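Local atomic coordinates of putative cell adhesion protein (Bacteroides eggerthii, PDB entry 4GPV), a protein that is probably a FimA-like fimbrial subunit that polymerises into a pilus and may mediate adhesion of this gut bacterium. Residues 46-57 and 82-93. Residues are numbered along the deposited sequence; the frame is centred on the assembly and turned at random. Where two conformers were deposited one is given.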
# COMPACT_ATOMS: atom_id res chain seq x y z
N VAL A 46 -9.56 10.77 -4.94
CA VAL A 46 -9.93 11.28 -6.24
C VAL A 46 -9.79 10.18 -7.31
O VAL A 46 -8.80 9.44 -7.35
CB VAL A 46 -9.15 12.57 -6.61
CG1 VAL A 46 -7.64 12.42 -6.39
CG2 VAL A 46 -9.46 13.05 -8.03
N ILE A 47 -10.80 10.08 -8.17
CA ILE A 47 -10.76 9.22 -9.35
C ILE A 47 -10.26 10.10 -10.47
O ILE A 47 -11.01 10.94 -10.95
CB ILE A 47 -12.13 8.55 -9.71
CG1 ILE A 47 -12.60 7.58 -8.60
CG2 ILE A 47 -12.03 7.82 -11.10
CD1 ILE A 47 -14.07 7.10 -8.80
N ASN A 48 -9.00 9.94 -10.87
CA ASN A 48 -8.45 10.72 -11.97
C ASN A 48 -8.91 10.17 -13.32
O ASN A 48 -9.13 10.92 -14.28
CB ASN A 48 -6.94 10.73 -11.91
CG ASN A 48 -6.48 11.48 -10.70
OD1 ASN A 48 -6.90 12.63 -10.47
ND2 ASN A 48 -5.66 10.84 -9.88
N ASN A 49 -9.00 8.83 -13.39
CA ASN A 49 -9.38 8.07 -14.58
C ASN A 49 -9.70 6.64 -14.17
O ASN A 49 -9.38 6.23 -13.03
CB ASN A 49 -8.25 8.09 -15.61
CG ASN A 49 -6.95 7.61 -15.03
OD1 ASN A 49 -6.78 6.41 -14.71
ND2 ASN A 49 -6.03 8.56 -14.81
N TYR A 50 -10.33 5.89 -15.07
CA TYR A 50 -10.60 4.48 -14.75
C TYR A 50 -10.82 3.69 -16.04
O TYR A 50 -11.02 4.28 -17.10
CB TYR A 50 -11.82 4.35 -13.80
CG TYR A 50 -13.12 4.91 -14.35
CD1 TYR A 50 -13.45 6.25 -14.17
CD2 TYR A 50 -14.01 4.11 -15.06
CE1 TYR A 50 -14.63 6.78 -14.69
CE2 TYR A 50 -15.20 4.63 -15.58
CZ TYR A 50 -15.51 5.97 -15.37
OH TYR A 50 -16.68 6.51 -15.85
N LEU A 51 -10.77 2.38 -15.92
CA LEU A 51 -11.04 1.44 -17.01
C LEU A 51 -12.18 0.54 -16.59
O LEU A 51 -12.21 0.08 -15.45
CB LEU A 51 -9.81 0.59 -17.40
CG LEU A 51 -8.51 1.34 -17.79
CD1 LEU A 51 -7.31 0.37 -17.82
CD2 LEU A 51 -8.67 2.01 -19.14
N VAL A 52 -13.08 0.23 -17.51
CA VAL A 52 -14.17 -0.72 -17.26
C VAL A 52 -14.00 -1.88 -18.26
O VAL A 52 -13.95 -1.66 -19.48
CB VAL A 52 -15.62 -0.13 -17.34
CG1 VAL A 52 -16.69 -1.17 -16.97
CG2 VAL A 52 -15.78 1.13 -16.49
N PHE A 53 -13.91 -3.10 -17.74
CA PHE A 53 -13.82 -4.32 -18.53
C PHE A 53 -15.11 -5.09 -18.37
O PHE A 53 -15.57 -5.29 -17.25
CB PHE A 53 -12.63 -5.19 -18.10
CG PHE A 53 -11.30 -4.48 -18.05
CD1 PHE A 53 -10.95 -3.70 -16.95
CD2 PHE A 53 -10.39 -4.60 -19.09
CE1 PHE A 53 -9.73 -3.02 -16.91
CE2 PHE A 53 -9.17 -3.92 -19.06
CZ PHE A 53 -8.85 -3.13 -17.97
N LEU A 54 -15.70 -5.52 -19.49
CA LEU A 54 -16.93 -6.30 -19.45
C LEU A 54 -16.66 -7.67 -20.01
O LEU A 54 -16.05 -7.77 -21.07
CB LEU A 54 -18.06 -5.62 -20.24
CG LEU A 54 -18.52 -4.24 -19.75
CD1 LEU A 54 -19.51 -3.60 -20.77
CD2 LEU A 54 -19.16 -4.33 -18.40
N PHE A 55 -17.07 -8.74 -19.31
CA PHE A 55 -16.80 -10.09 -19.79
C PHE A 55 -18.04 -10.92 -19.92
O PHE A 55 -18.97 -10.78 -19.12
CB PHE A 55 -15.83 -10.82 -18.84
CG PHE A 55 -14.48 -10.15 -18.77
CD1 PHE A 55 -13.57 -10.29 -19.80
CD2 PHE A 55 -14.14 -9.36 -17.68
CE1 PHE A 55 -12.33 -9.64 -19.74
CE2 PHE A 55 -12.90 -8.72 -17.62
CZ PHE A 55 -12.00 -8.86 -18.65
N ARG A 56 -18.03 -11.83 -20.89
CA ARG A 56 -19.12 -12.78 -21.11
C ARG A 56 -18.96 -13.96 -20.12
O ARG A 56 -17.94 -14.03 -19.42
CB ARG A 56 -19.16 -13.23 -22.57
CG ARG A 56 -19.38 -12.04 -23.49
CD ARG A 56 -19.48 -12.37 -24.96
NE ARG A 56 -19.67 -11.12 -25.68
CZ ARG A 56 -19.31 -10.89 -26.94
NH1 ARG A 56 -18.81 -11.87 -27.68
NH2 ARG A 56 -19.50 -9.70 -27.48
N GLU A 57 -19.95 -14.87 -20.07
CA GLU A 57 -19.97 -16.04 -19.17
C GLU A 57 -18.68 -16.87 -19.31
O GLU A 57 -18.13 -17.32 -18.30
CB GLU A 57 -21.23 -16.89 -19.44
CG GLU A 57 -21.40 -18.14 -18.58
CD GLU A 57 -21.50 -17.98 -17.07
OE1 GLU A 57 -22.03 -16.95 -16.60
OE2 GLU A 57 -21.09 -18.93 -16.36
N ALA A 82 -24.79 -10.23 -23.57
CA ALA A 82 -23.95 -11.35 -23.16
C ALA A 82 -23.02 -10.97 -22.00
O ALA A 82 -22.42 -11.87 -21.41
CB ALA A 82 -23.15 -11.88 -24.33
N ALA A 83 -22.88 -9.65 -21.66
CA ALA A 83 -22.03 -9.24 -20.53
C ALA A 83 -22.55 -9.85 -19.22
O ALA A 83 -23.75 -9.76 -18.94
CB ALA A 83 -21.99 -7.71 -20.42
N LYS A 84 -21.64 -10.45 -18.42
CA LYS A 84 -21.96 -11.08 -17.14
C LYS A 84 -21.22 -10.47 -15.95
O LYS A 84 -21.72 -10.53 -14.82
CB LYS A 84 -21.62 -12.58 -17.18
CG LYS A 84 -22.52 -13.38 -18.14
CD LYS A 84 -23.98 -13.50 -17.69
CE LYS A 84 -24.17 -14.37 -16.46
NZ LYS A 84 -25.58 -14.33 -15.97
N LYS A 85 -20.02 -9.91 -16.19
CA LYS A 85 -19.19 -9.33 -15.13
C LYS A 85 -18.58 -8.04 -15.57
O LYS A 85 -18.15 -7.93 -16.72
CB LYS A 85 -18.05 -10.30 -14.77
CG LYS A 85 -18.43 -11.48 -13.88
CD LYS A 85 -18.54 -11.11 -12.39
CE LYS A 85 -17.23 -10.98 -11.67
NZ LYS A 85 -17.44 -10.49 -10.29
N ALA A 86 -18.51 -7.07 -14.65
CA ALA A 86 -17.86 -5.78 -14.88
C ALA A 86 -16.75 -5.62 -13.86
O ALA A 86 -16.97 -5.88 -12.67
CB ALA A 86 -18.88 -4.64 -14.76
N TYR A 87 -15.53 -5.33 -14.33
CA TYR A 87 -14.38 -5.05 -13.48
C TYR A 87 -13.98 -3.63 -13.73
O TYR A 87 -14.00 -3.15 -14.89
CB TYR A 87 -13.23 -5.99 -13.83
CG TYR A 87 -13.45 -7.43 -13.46
CD1 TYR A 87 -14.14 -8.29 -14.31
CD2 TYR A 87 -12.83 -7.99 -12.35
CE1 TYR A 87 -14.32 -9.64 -13.99
CE2 TYR A 87 -12.97 -9.34 -12.04
CZ TYR A 87 -13.72 -10.16 -12.86
OH TYR A 87 -13.85 -11.49 -12.55
N VAL A 88 -13.61 -2.93 -12.65
CA VAL A 88 -13.19 -1.52 -12.75
C VAL A 88 -11.84 -1.35 -12.07
O VAL A 88 -11.65 -1.82 -10.94
CB VAL A 88 -14.25 -0.53 -12.14
CG1 VAL A 88 -13.76 0.92 -12.19
CG2 VAL A 88 -15.60 -0.65 -12.86
N VAL A 89 -10.93 -0.66 -12.73
CA VAL A 89 -9.63 -0.31 -12.16
C VAL A 89 -9.52 1.20 -12.30
O VAL A 89 -9.66 1.70 -13.40
CB VAL A 89 -8.42 -1.05 -12.79
CG1 VAL A 89 -7.11 -0.58 -12.15
CG2 VAL A 89 -8.55 -2.57 -12.66
N ALA A 90 -9.26 1.91 -11.20
CA ALA A 90 -9.11 3.36 -11.26
C ALA A 90 -7.66 3.77 -11.07
O ALA A 90 -6.91 3.11 -10.32
CB ALA A 90 -9.95 4.01 -10.16
N ASN A 91 -7.28 4.87 -11.71
CA ASN A 91 -6.04 5.61 -11.51
C ASN A 91 -4.79 4.91 -12.00
O ASN A 91 -3.70 5.23 -11.53
CB ASN A 91 -5.92 6.05 -10.03
CG ASN A 91 -6.98 7.05 -9.64
OD1 ASN A 91 -7.50 7.78 -10.48
ND2 ASN A 91 -7.27 7.16 -8.35
N THR A 92 -4.90 4.09 -13.05
CA THR A 92 -3.69 3.51 -13.65
C THR A 92 -3.37 4.22 -14.99
O THR A 92 -2.41 3.85 -15.66
CB THR A 92 -3.79 2.00 -13.86
OG1 THR A 92 -4.81 1.68 -14.84
CG2 THR A 92 -3.95 1.22 -12.54
N GLY A 93 -4.17 5.20 -15.36
CA GLY A 93 -3.97 6.00 -16.58
C GLY A 93 -4.50 5.38 -17.85
O GLY A 93 -5.29 4.44 -17.81
O HOH W 1 -7.50 4.42 -16.43
O HOH W 2 -3.61 8.01 -13.06
O HOH W 3 -22.38 -14.53 -21.69
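Asn-91 OD1 takes two backbone donors of the turn before strand 50-56: Asn-48 N at 2.7 Å, in the carbonyl plane, and more weakly Asn-49 N. From the same amide, Asn-91 ND2 donates to Val-46 O (2.9 Å, a nearly straight bond), which lies near the amide plane, so both ends hold the group against rotation. Asn-49 answers in the other direction. A chi1 of 54° sets Asn-49 CG between its backbone N and carbonyl carbon, and Asn-49 OD1 receives Gly-93 N at 2.9 Å, the donor standing 36° above the carbonyl plane.

Beyond these turns the strands form an antiparallel ladder, with paired backbone bonds at Leu-51/Val-89 and Phe-53/Tyr-87. Phe-55 O then accepts from both Lys-84 N (2.8 Å) and Lys-85 N (3.2 Å), which defines a classic beta bulge. On the sheet face that carries Phe-55 and Tyr-87, Tyr-87 CD1 lies at the edge of the Phe-55 ring, in its plane, 3.5 Å from Phe-55 CD2; with the planes 76° apart the pair is oblique. On the other face of the sheet Leu-54 CD2 lies 3.7 Å from Ala-86 CB.

Helix 106-111 packs on Phe-55 and Tyr-87, whose hydroxyl bonds Glu-106, whereas strands 18-24 and 146-169 cover Val-88; laterally, strands 66-68 and 133-138 flank the pair.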